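Local coordinates for helicase of the snf2/rad54 family (Sulfolobus solfataricus, PDB 1Z5Z), which probably hydrolyses ATP as part of a SWI2/SNF2-type motor that acts on double-stranded DNA, this fragment being the C-terminal domain of its ATPase core, at residues Lys63-Ile68 with Ile252-Thr257; Asp113-Phe118 with Ala184-His189; Asn32-Leu37 with Ile221-Leu226; Ile78-Ala83 with Val122-Ile127. One frame throughout, in Å; residues are numbered along the deposited sequence.

Contact 1: residues Lys63-Ile68 with Ile252-Thr257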
# COMPACT_ATOMS: atom_id res chain seq x y z
N LYS A 63 -5.74 -15.93 -20.57
CA LYS A 63 -6.92 -15.52 -19.82
C LYS A 63 -6.78 -15.79 -18.31
O LYS A 63 -7.39 -15.08 -17.50
CB LYS A 63 -8.19 -16.19 -20.35
CG LYS A 63 -8.67 -15.70 -21.74
CD LYS A 63 -10.15 -16.09 -21.95
CE LYS A 63 -10.70 -15.66 -23.31
N ARG A 64 -5.98 -16.79 -17.94
CA ARG A 64 -5.76 -17.14 -16.54
C ARG A 64 -4.87 -16.07 -15.94
O ARG A 64 -5.12 -15.60 -14.83
CB ARG A 64 -5.10 -18.52 -16.39
CG ARG A 64 -4.74 -18.91 -14.92
CD ARG A 64 -4.26 -20.36 -14.80
NE ARG A 64 -4.19 -20.88 -13.42
CZ ARG A 64 -3.17 -20.70 -12.59
NH1 ARG A 64 -3.19 -21.22 -11.36
NH2 ARG A 64 -2.10 -20.01 -12.97
N LYS A 65 -3.84 -15.67 -16.67
CA LYS A 65 -2.93 -14.63 -16.18
C LYS A 65 -3.71 -13.36 -15.86
O LYS A 65 -3.59 -12.78 -14.77
CB LYS A 65 -1.88 -14.32 -17.24
CG LYS A 65 -0.50 -14.83 -16.93
CD LYS A 65 0.46 -13.64 -16.95
CE LYS A 65 1.93 -14.07 -16.94
NZ LYS A 65 2.82 -12.87 -16.88
N GLY A 66 -4.52 -12.93 -16.83
CA GLY A 66 -5.31 -11.73 -16.66
C GLY A 66 -6.37 -11.83 -15.56
O GLY A 66 -6.76 -10.82 -14.97
N MET A 67 -6.86 -13.04 -15.29
CA MET A 67 -7.87 -13.19 -14.26
C MET A 67 -7.21 -13.02 -12.91
O MET A 67 -7.74 -12.35 -12.02
CB MET A 67 -8.57 -14.56 -14.34
CG MET A 67 -9.68 -14.73 -13.33
SD MET A 67 -10.56 -16.28 -13.56
CE MET A 67 -11.85 -15.76 -14.72
N ILE A 68 -6.05 -13.62 -12.75
CA ILE A 68 -5.31 -13.50 -11.52
C ILE A 68 -4.95 -12.02 -11.33
O ILE A 68 -5.15 -11.46 -10.25
CB ILE A 68 -4.04 -14.33 -11.57
CG1 ILE A 68 -4.42 -15.82 -11.62
CG2 ILE A 68 -3.15 -14.02 -10.37
CD1 ILE A 68 -3.21 -16.75 -11.78
N ILE A 252 3.71 -14.59 -9.50
CA ILE A 252 2.42 -14.93 -8.88
C ILE A 252 1.39 -15.43 -9.89
O ILE A 252 0.63 -16.36 -9.60
CB ILE A 252 1.78 -13.74 -8.12
CG1 ILE A 252 2.63 -13.32 -6.92
CG2 ILE A 252 0.41 -14.15 -7.59
CD1 ILE A 252 1.94 -12.27 -6.05
N THR A 253 1.35 -14.81 -11.07
CA THR A 253 0.39 -15.21 -12.10
C THR A 253 0.69 -16.57 -12.70
O THR A 253 -0.11 -17.12 -13.45
CB THR A 253 0.33 -14.17 -13.24
OG1 THR A 253 1.60 -14.12 -13.90
CG2 THR A 253 -0.00 -12.77 -12.69
N GLU A 254 1.85 -17.12 -12.38
CA GLU A 254 2.23 -18.43 -12.89
C GLU A 254 2.25 -19.56 -11.84
O GLU A 254 2.68 -20.67 -12.12
CB GLU A 254 3.60 -18.31 -13.57
CG GLU A 254 3.61 -17.23 -14.62
CD GLU A 254 4.90 -17.17 -15.39
OE1 GLU A 254 5.96 -17.04 -14.74
OE2 GLU A 254 4.85 -17.25 -16.64
N LEU A 255 1.78 -19.28 -10.63
CA LEU A 255 1.73 -20.30 -9.58
C LEU A 255 0.60 -21.29 -9.89
O LEU A 255 -0.36 -20.97 -10.59
CB LEU A 255 1.43 -19.65 -8.22
CG LEU A 255 2.33 -18.54 -7.68
CD1 LEU A 255 1.67 -17.92 -6.44
CD2 LEU A 255 3.70 -19.10 -7.34
N SER A 256 0.71 -22.49 -9.34
CA SER A 256 -0.36 -23.46 -9.52
C SER A 256 -1.55 -22.87 -8.73
O SER A 256 -1.37 -21.97 -7.88
CB SER A 256 0.03 -24.79 -8.88
OG SER A 256 0.14 -24.65 -7.46
N THR A 257 -2.75 -23.38 -8.98
CA THR A 257 -3.91 -22.90 -8.26
C THR A 257 -3.80 -23.10 -6.74
O THR A 257 -4.33 -22.32 -5.95
CB THR A 257 -5.16 -23.61 -8.75
OG1 THR A 257 -5.42 -23.18 -10.09
CG2 THR A 257 -6.36 -23.29 -7.84
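Arg64 reaches across to the loop after Thr253 and closes both terminal nitrogens on one carbonyl: NH1 lies 2.9 Å and NH2 3.1 Å from Leu255 O, an end-on grip of two hydrogen bonds on a single acceptor. Arg64 NH1 also donates to Thr257 OG1 at 3.2 Å, a nearly straight bond (167°). Both acceptors sit at the edge of the guanidinium, near its plane, so the flat group is fixed in rotation. One of its faces is met by Ile68 CD1 from the same helix. Ile68 CD1 also packs 3.5 Å from Thr253 O, while the CG2 methyls of Ile68 and Thr253 meet beside it. Lys65 lays its aliphatic chain across Thr253, CE coming 3.1 Å from OG1; the hydroxyl itself is hydrogen-bonded to Ser250 O in the preceding turn. Reach comes from the arginine's shape: CG anti to the backbone N (chi1 176°) and a chain extended to NE carry the charge well beyond the helix. Farther out, Ile56 and Val59 touch Arg64, and Leu260 covers Ile68. A leucine at Arg64 would probably leave Leu255 O and Thr257 OG1 without these donors and the loop less firmly held. Leu255 and Thr257 flank Ser256, the N-cap of helix 257-264, so Arg64 ties helix 61-78 to a helix start. A cation thus meets two neutral oxygens, and its positive charge probably strengthens the bonds.

Contact 2: residues Asp113-Phe118 with Ala184-His189; sequences DKIAIF and ANRVIH
A chi1 of 175° sets Arg186 CG anti to its own N, and bends at chi2 and chi3 fold the chain back toward Asp113. The grip is side-on, a salt bridge with Arg186 NE at 2.7 Å and NH2 at 2.8 Å from Asp113 OD2; this oxygen lies in the guanidinium plane, although the carboxylate is turned 43° from it. Glutamine in place of Arg186 would probably leave the buried Asp113 carboxylate without its countercharge. Nearby, Asn185 OD1 takes the Lys114 N-H on a lone pair (2.9 Å), and Lys114 O accepts from both Asn185 N and Arg186 N. Beyond them the backbones pair in parallel through Ala116 N to Arg186 O, Ile188 N to Ala116 O and Phe118 N to Ile188 O. On one face Ile115 and Ile117, branched chains suited to strands, lie alongside Arg186 and Ile188; on the other Phe118 lies beside His189, the rings 36° apart, and next to this face Ala116 CB meets Ala184 CB at 4.0 Å. Trp193 stacks on Phe118, and its NE1 is hydrogen-bonded to His189 ND1. Adjacent parallel strands at the middle of the sheet, with helix 96-110 over the face of Ile115, fit the RecA-like fold of helicase C-terminal domains.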
# COMPACT_ATOMS: atom_id res chain seq x y z
N ASP A 113 8.22 15.29 13.89
CA ASP A 113 8.61 14.66 12.61
C ASP A 113 7.92 15.26 11.38
O ASP A 113 6.80 15.74 11.45
CB ASP A 113 8.25 13.17 12.59
CG ASP A 113 9.10 12.32 13.53
OD1 ASP A 113 9.97 12.85 14.25
OD2 ASP A 113 8.87 11.09 13.55
N LYS A 114 8.63 15.22 10.26
CA LYS A 114 8.15 15.61 8.95
C LYS A 114 7.84 14.20 8.40
O LYS A 114 8.70 13.33 8.40
CB LYS A 114 9.26 16.25 8.13
CG LYS A 114 9.33 17.74 8.30
CD LYS A 114 9.88 18.36 7.04
CE LYS A 114 9.27 19.73 6.90
NZ LYS A 114 9.54 20.31 5.59
N ILE A 115 6.63 13.98 7.92
CA ILE A 115 6.19 12.65 7.50
C ILE A 115 5.90 12.48 6.01
O ILE A 115 5.18 13.28 5.42
CB ILE A 115 4.92 12.33 8.33
CG1 ILE A 115 5.27 12.41 9.82
CG2 ILE A 115 4.33 10.99 7.97
CD1 ILE A 115 4.16 13.06 10.65
N ALA A 116 6.46 11.45 5.39
CA ALA A 116 6.20 11.18 3.96
C ALA A 116 5.44 9.86 3.88
O ALA A 116 5.84 8.87 4.50
CB ALA A 116 7.52 11.10 3.15
N ILE A 117 4.34 9.82 3.13
CA ILE A 117 3.53 8.61 3.01
C ILE A 117 3.44 8.21 1.51
O ILE A 117 3.03 9.00 0.67
CB ILE A 117 2.10 8.84 3.56
CG1 ILE A 117 2.16 9.33 5.02
CG2 ILE A 117 1.29 7.51 3.42
CD1 ILE A 117 0.85 10.00 5.57
N PHE A 118 3.84 6.98 1.20
CA PHE A 118 3.86 6.49 -0.18
C PHE A 118 2.78 5.47 -0.42
O PHE A 118 2.50 4.67 0.47
CB PHE A 118 5.20 5.76 -0.50
CG PHE A 118 6.43 6.67 -0.63
CD1 PHE A 118 7.09 7.15 0.49
CD2 PHE A 118 6.92 7.02 -1.89
CE1 PHE A 118 8.26 7.97 0.36
CE2 PHE A 118 8.05 7.83 -2.04
CZ PHE A 118 8.73 8.31 -0.90
N ALA A 184 12.40 14.25 5.26
CA ALA A 184 11.46 13.44 6.02
C ALA A 184 12.17 12.67 7.16
O ALA A 184 13.24 12.07 6.97
CB ALA A 184 10.73 12.45 5.08
N ASN A 185 11.57 12.70 8.33
CA ASN A 185 12.07 12.07 9.54
C ASN A 185 11.34 10.76 9.71
O ASN A 185 11.81 9.85 10.36
CB ASN A 185 11.75 12.95 10.78
CG ASN A 185 12.26 14.38 10.63
OD1 ASN A 185 11.50 15.32 10.34
ND2 ASN A 185 13.55 14.54 10.79
N ARG A 186 10.16 10.67 9.11
CA ARG A 186 9.32 9.48 9.23
C ARG A 186 8.76 9.14 7.85
O ARG A 186 8.31 10.02 7.11
CB ARG A 186 8.21 9.81 10.21
CG ARG A 186 7.18 8.77 10.40
CD ARG A 186 7.50 7.93 11.60
NE ARG A 186 7.80 8.71 12.80
CZ ARG A 186 7.72 8.22 14.03
NH1 ARG A 186 7.32 6.96 14.21
NH2 ARG A 186 8.06 8.95 15.09
N VAL A 187 8.78 7.86 7.51
CA VAL A 187 8.30 7.43 6.22
C VAL A 187 7.33 6.29 6.48
O VAL A 187 7.66 5.35 7.23
CB VAL A 187 9.47 6.90 5.30
CG1 VAL A 187 8.91 6.43 3.96
CG2 VAL A 187 10.53 7.98 5.08
N ILE A 188 6.13 6.39 5.91
CA ILE A 188 5.13 5.33 6.01
C ILE A 188 4.90 4.75 4.59
O ILE A 188 4.47 5.48 3.66
CB ILE A 188 3.77 5.86 6.49
CG1 ILE A 188 3.89 6.35 7.94
CG2 ILE A 188 2.68 4.75 6.39
CD1 ILE A 188 2.58 6.97 8.49
N HIS A 189 5.22 3.47 4.41
CA HIS A 189 4.96 2.82 3.13
C HIS A 189 3.57 2.18 3.29
O HIS A 189 3.42 1.12 3.88
CB HIS A 189 6.08 1.84 2.80
CG HIS A 189 7.39 2.53 2.53
ND1 HIS A 189 7.56 3.41 1.49
CD2 HIS A 189 8.55 2.54 3.23
CE1 HIS A 189 8.78 3.93 1.55
NE2 HIS A 189 9.40 3.41 2.60

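Contact 3: residues Asn32-Leu37 with Ile221-Leu226; sequences NVYCNL and ISVGTL
Three backbone hydrogen bonds join Val33, Cys35, Ile221 and Val223 as a parallel ladder: Ile221 N to Val33 O, Cys35 N to Ile221 O and Val223 N to Cys35 O, each 2.9 Å long. They pair strand 29-35, an outermost strand of the sheet within this chain, with strand 216-222. One water donates to Cys35 O and is also hydrogen-bonded to Ser222 OG; another joins Leu37 N to Val223 O.

Apolar contacts fill the face of Tyr34 and Ile221, which lie side by side; Tyr34 CE1 approaches Ile221 CG2 at 4.1 Å, and Tyr34 CB meets Val223 CG2 at 3.6 Å. Past the strands, Leu37 CD1 and Thr225 CG2 meet tip to tip at 3.8 Å.

Among the polar side chains, Asn32 ND2 donates to Tyr34 OH (3.1 Å) and to Asp231 OD1, while Asn32 OD1 accepts a hydrogen bond from Lys219 NZ. A type II turn runs from Ser222 to Thr225; the positive phi at Gly224 favours glycine. Thr225 N and OG1 reach Ser222 O from one face of its plane, and OG1 also caps the helix at Glu227 N. Peptide polar groups at the end of the ladder thus keep partners as the chains part.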
# COMPACT_ATOMS: atom_id res chain seq x y z
N ASN A 32 7.97 -3.61 10.07
CA ASN A 32 6.60 -3.90 9.67
C ASN A 32 5.59 -3.45 10.72
O ASN A 32 5.84 -3.58 11.92
CB ASN A 32 6.44 -5.40 9.43
CG ASN A 32 7.10 -5.86 8.14
OD1 ASN A 32 7.45 -5.04 7.28
ND2 ASN A 32 7.24 -7.17 7.99
N VAL A 33 4.47 -2.90 10.28
CA VAL A 33 3.41 -2.49 11.17
C VAL A 33 2.20 -3.33 10.72
O VAL A 33 1.67 -3.13 9.62
CB VAL A 33 3.12 -0.98 11.04
CG1 VAL A 33 1.78 -0.61 11.69
CG2 VAL A 33 4.28 -0.18 11.69
N TYR A 34 1.80 -4.29 11.54
CA TYR A 34 0.68 -5.18 11.21
C TYR A 34 -0.65 -4.55 11.54
O TYR A 34 -0.89 -4.09 12.65
CB TYR A 34 0.84 -6.51 11.92
CG TYR A 34 2.10 -7.19 11.48
CD1 TYR A 34 2.13 -7.92 10.30
CD2 TYR A 34 3.29 -7.04 12.20
CE1 TYR A 34 3.33 -8.48 9.83
CE2 TYR A 34 4.50 -7.59 11.74
CZ TYR A 34 4.50 -8.30 10.55
OH TYR A 34 5.65 -8.86 10.08
N CYS A 35 -1.51 -4.53 10.54
CA CYS A 35 -2.79 -3.91 10.67
C CYS A 35 -3.86 -4.90 10.30
O CYS A 35 -3.83 -5.47 9.21
CB CYS A 35 -2.90 -2.70 9.72
SG CYS A 35 -1.49 -1.56 9.67
N ASN A 36 -4.81 -5.07 11.20
CA ASN A 36 -5.93 -5.97 11.00
C ASN A 36 -6.94 -5.29 10.09
O ASN A 36 -7.14 -4.07 10.16
CB ASN A 36 -6.61 -6.29 12.36
CG ASN A 36 -5.66 -6.95 13.35
OD1 ASN A 36 -5.17 -8.06 13.11
ND2 ASN A 36 -5.36 -6.25 14.44
N LEU A 37 -7.56 -6.07 9.22
CA LEU A 37 -8.58 -5.56 8.33
C LEU A 37 -9.82 -5.35 9.21
O LEU A 37 -10.00 -6.01 10.24
CB LEU A 37 -8.93 -6.62 7.29
CG LEU A 37 -7.90 -6.92 6.20
CD1 LEU A 37 -8.42 -8.07 5.37
CD2 LEU A 37 -7.69 -5.64 5.35
N ILE A 221 1.31 -3.61 6.82
CA ILE A 221 1.03 -4.95 6.28
C ILE A 221 -0.30 -5.47 6.78
O ILE A 221 -0.51 -5.53 8.00
CB ILE A 221 2.12 -5.95 6.70
CG1 ILE A 221 3.45 -5.58 6.03
CG2 ILE A 221 1.72 -7.38 6.28
CD1 ILE A 221 4.58 -6.54 6.42
N SER A 222 -1.20 -5.83 5.87
CA SER A 222 -2.50 -6.36 6.28
C SER A 222 -2.43 -7.81 6.80
O SER A 222 -2.06 -8.75 6.08
CB SER A 222 -3.51 -6.24 5.14
OG SER A 222 -3.82 -4.87 4.99
N VAL A 223 -2.76 -7.95 8.09
CA VAL A 223 -2.71 -9.25 8.77
C VAL A 223 -3.51 -10.31 8.08
O VAL A 223 -4.69 -10.12 7.77
CB VAL A 223 -3.17 -9.13 10.27
CG1 VAL A 223 -3.24 -10.53 10.90
CG2 VAL A 223 -2.17 -8.24 11.06
N GLY A 224 -2.84 -11.43 7.80
CA GLY A 224 -3.48 -12.57 7.17
C GLY A 224 -3.83 -12.45 5.69
O GLY A 224 -4.64 -13.23 5.18
N THR A 225 -3.22 -11.50 4.99
CA THR A 225 -3.54 -11.32 3.57
C THR A 225 -2.34 -11.57 2.73
O THR A 225 -1.26 -11.86 3.26
CB THR A 225 -3.99 -9.91 3.29
OG1 THR A 225 -2.87 -9.05 3.50
CG2 THR A 225 -5.11 -9.51 4.22
N LEU A 226 -2.50 -11.39 1.42
CA LEU A 226 -1.39 -11.59 0.50
C LEU A 226 -0.27 -10.64 0.87
O LEU A 226 0.88 -10.94 0.53
CB LEU A 226 -1.81 -11.34 -0.99
CG LEU A 226 -1.99 -9.89 -1.46
CD1 LEU A 226 -2.21 -9.89 -2.95
CD2 LEU A 226 -3.19 -9.23 -0.78
O HOH W 1 -5.24 -3.87 7.07
O HOH W 2 -6.61 -8.79 8.98

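Contact 4: residues Ile78-Ala83 with Val122-Ile127; sequences IVDHPA and VDMGKI
Met124 leans from helix 122-136 against Asp80 and His81, and its bent chain decides what it touches. With CG anti to the backbone N (chi1 -166°) and a turn at chi2, the thioether comes across the loop: Met124 SD lies 3.6 Å from His81 CB and 3.8 Å from Asp80 CB, and CE follows at 3.9 Å from His81 CB. Lower on the same chain, Met124 CG sits 3.6 Å from Asp80 OD2, the two side chains crossing at a slant. An unbranched, flexible methionine suits a spot where one side chain must follow the outline of two neighbours.

His81 turns its ring toward the next turn of the helix. Its CD2 meets Ile127 CG2 at 4.0 Å, approaching neither squarely over a face nor at an edge, while Ile127 CD1 extends to Ala83 CB at 4.3 Å. The ring itself is held by polar bonds within the loop side. His81 ND1 accepts from Ala83 N at 2.9 Å, a nearly straight bond (166°) lying in the ring plane, and so caps the start of helix 83-86; NE2 is hydrogen-bonded to Ser91 O. These two bonds fix the ring's rotation, and they require ND1 to be the acceptor and NE2 the donor.

The contact joins the loop between helices 61-78 and 83-86 to the start of helix 122-136, which follows strand 115-119. Met124 packs its apolar chain here, while Asp80 OD1 forms a salt bridge with Lys97, which probably eases the closeness of Asp80 OD2 to Asp191 OD1.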
# COMPACT_ATOMS: atom_id res chain seq x y z
N ILE A 78 -8.56 -3.34 -1.71
CA ILE A 78 -9.39 -3.62 -0.55
C ILE A 78 -8.60 -3.49 0.75
O ILE A 78 -9.11 -2.90 1.72
CB ILE A 78 -10.01 -5.07 -0.66
CG1 ILE A 78 -11.14 -5.08 -1.72
CG2 ILE A 78 -10.51 -5.55 0.69
CD1 ILE A 78 -11.74 -6.48 -1.92
N VAL A 79 -7.37 -4.00 0.77
CA VAL A 79 -6.61 -3.88 2.02
C VAL A 79 -6.13 -2.47 2.33
O VAL A 79 -5.62 -2.21 3.44
CB VAL A 79 -5.40 -4.84 2.06
CG1 VAL A 79 -5.91 -6.30 1.88
CG2 VAL A 79 -4.38 -4.46 0.98
N ASP A 80 -6.28 -1.55 1.37
CA ASP A 80 -5.89 -0.16 1.57
C ASP A 80 -7.12 0.59 2.08
O ASP A 80 -7.06 1.25 3.08
CB ASP A 80 -5.44 0.47 0.23
CG ASP A 80 -3.95 0.33 -0.00
OD1 ASP A 80 -3.28 -0.48 0.71
OD2 ASP A 80 -3.45 1.05 -0.90
N HIS A 81 -8.23 0.52 1.34
CA HIS A 81 -9.44 1.22 1.75
C HIS A 81 -10.64 0.80 0.91
O HIS A 81 -10.63 0.92 -0.33
CB HIS A 81 -9.25 2.72 1.63
CG HIS A 81 -10.24 3.52 2.42
ND1 HIS A 81 -11.61 3.43 2.22
CD2 HIS A 81 -10.06 4.39 3.44
CE1 HIS A 81 -12.22 4.21 3.09
NE2 HIS A 81 -11.31 4.80 3.84
N PRO A 82 -11.70 0.32 1.56
CA PRO A 82 -12.88 -0.10 0.81
C PRO A 82 -13.44 0.93 -0.17
O PRO A 82 -14.04 0.56 -1.17
CB PRO A 82 -13.87 -0.49 1.91
CG PRO A 82 -13.42 0.27 3.10
CD PRO A 82 -11.92 0.16 3.01
N ALA A 83 -13.24 2.22 0.09
CA ALA A 83 -13.79 3.24 -0.83
C ALA A 83 -13.18 3.25 -2.25
O ALA A 83 -13.77 3.81 -3.19
CB ALA A 83 -13.64 4.62 -0.21
N VAL A 122 -2.92 6.31 -7.07
CA VAL A 122 -3.20 7.73 -7.02
C VAL A 122 -4.45 7.96 -6.17
O VAL A 122 -4.52 8.95 -5.42
CB VAL A 122 -3.49 8.33 -8.45
CG1 VAL A 122 -3.91 9.75 -8.31
CG2 VAL A 122 -2.27 8.25 -9.37
N ASP A 123 -5.45 7.08 -6.26
CA ASP A 123 -6.67 7.29 -5.51
C ASP A 123 -6.50 7.15 -4.01
O ASP A 123 -7.13 7.88 -3.23
CB ASP A 123 -7.78 6.35 -6.01
CG ASP A 123 -8.22 6.71 -7.41
OD1 ASP A 123 -8.17 7.92 -7.71
OD2 ASP A 123 -8.60 5.81 -8.19
N MET A 124 -5.65 6.22 -3.60
CA MET A 124 -5.39 6.07 -2.17
C MET A 124 -4.66 7.33 -1.71
O MET A 124 -4.93 7.84 -0.63
CB MET A 124 -4.53 4.83 -1.88
CG MET A 124 -4.55 4.48 -0.36
SD MET A 124 -6.24 4.17 0.28
CE MET A 124 -6.22 5.19 1.74
N GLY A 125 -3.74 7.83 -2.54
CA GLY A 125 -3.01 9.04 -2.20
C GLY A 125 -3.96 10.19 -1.90
O GLY A 125 -3.74 10.92 -0.92
N LYS A 126 -5.01 10.36 -2.71
CA LYS A 126 -5.97 11.44 -2.49
C LYS A 126 -6.76 11.24 -1.20
O LYS A 126 -7.02 12.19 -0.46
CB LYS A 126 -6.93 11.55 -3.67
CG LYS A 126 -6.28 12.09 -4.91
CD LYS A 126 -7.22 11.95 -6.09
CE LYS A 126 -6.81 12.91 -7.18
NZ LYS A 126 -7.66 12.78 -8.39
N ILE A 127 -7.17 10.00 -0.93
CA ILE A 127 -7.91 9.71 0.29
C ILE A 127 -7.04 10.06 1.52
O ILE A 127 -7.48 10.75 2.45
CB ILE A 127 -8.33 8.21 0.33
CG1 ILE A 127 -9.53 7.99 -0.61
CG2 ILE A 127 -8.64 7.77 1.76
CD1 ILE A 127 -9.85 6.53 -0.87

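Contacts 2 and 3 belong to one parallel sheet: strands 186-189 and 216-222 are neighbours in it, and the two contacts, with centres 19 Å apart, come within about 6 Å at their nearest atoms. Contact 4 lies against the end of contact 3 and touches it, Ser222 OG meeting Val79 CB at 3.3 Å and Leu37 CD2 meeting Val79 CA at 3.9 Å. It adjoins contact 2 in sequence, since strand 115-119 leads into helix 122-136. Contact 1 lies apart among helices, its centre 34 Å from that of contact 2, across the chain's centre. Helix 61-78 spans the gap, running from contact 1 to the loop of contact 4.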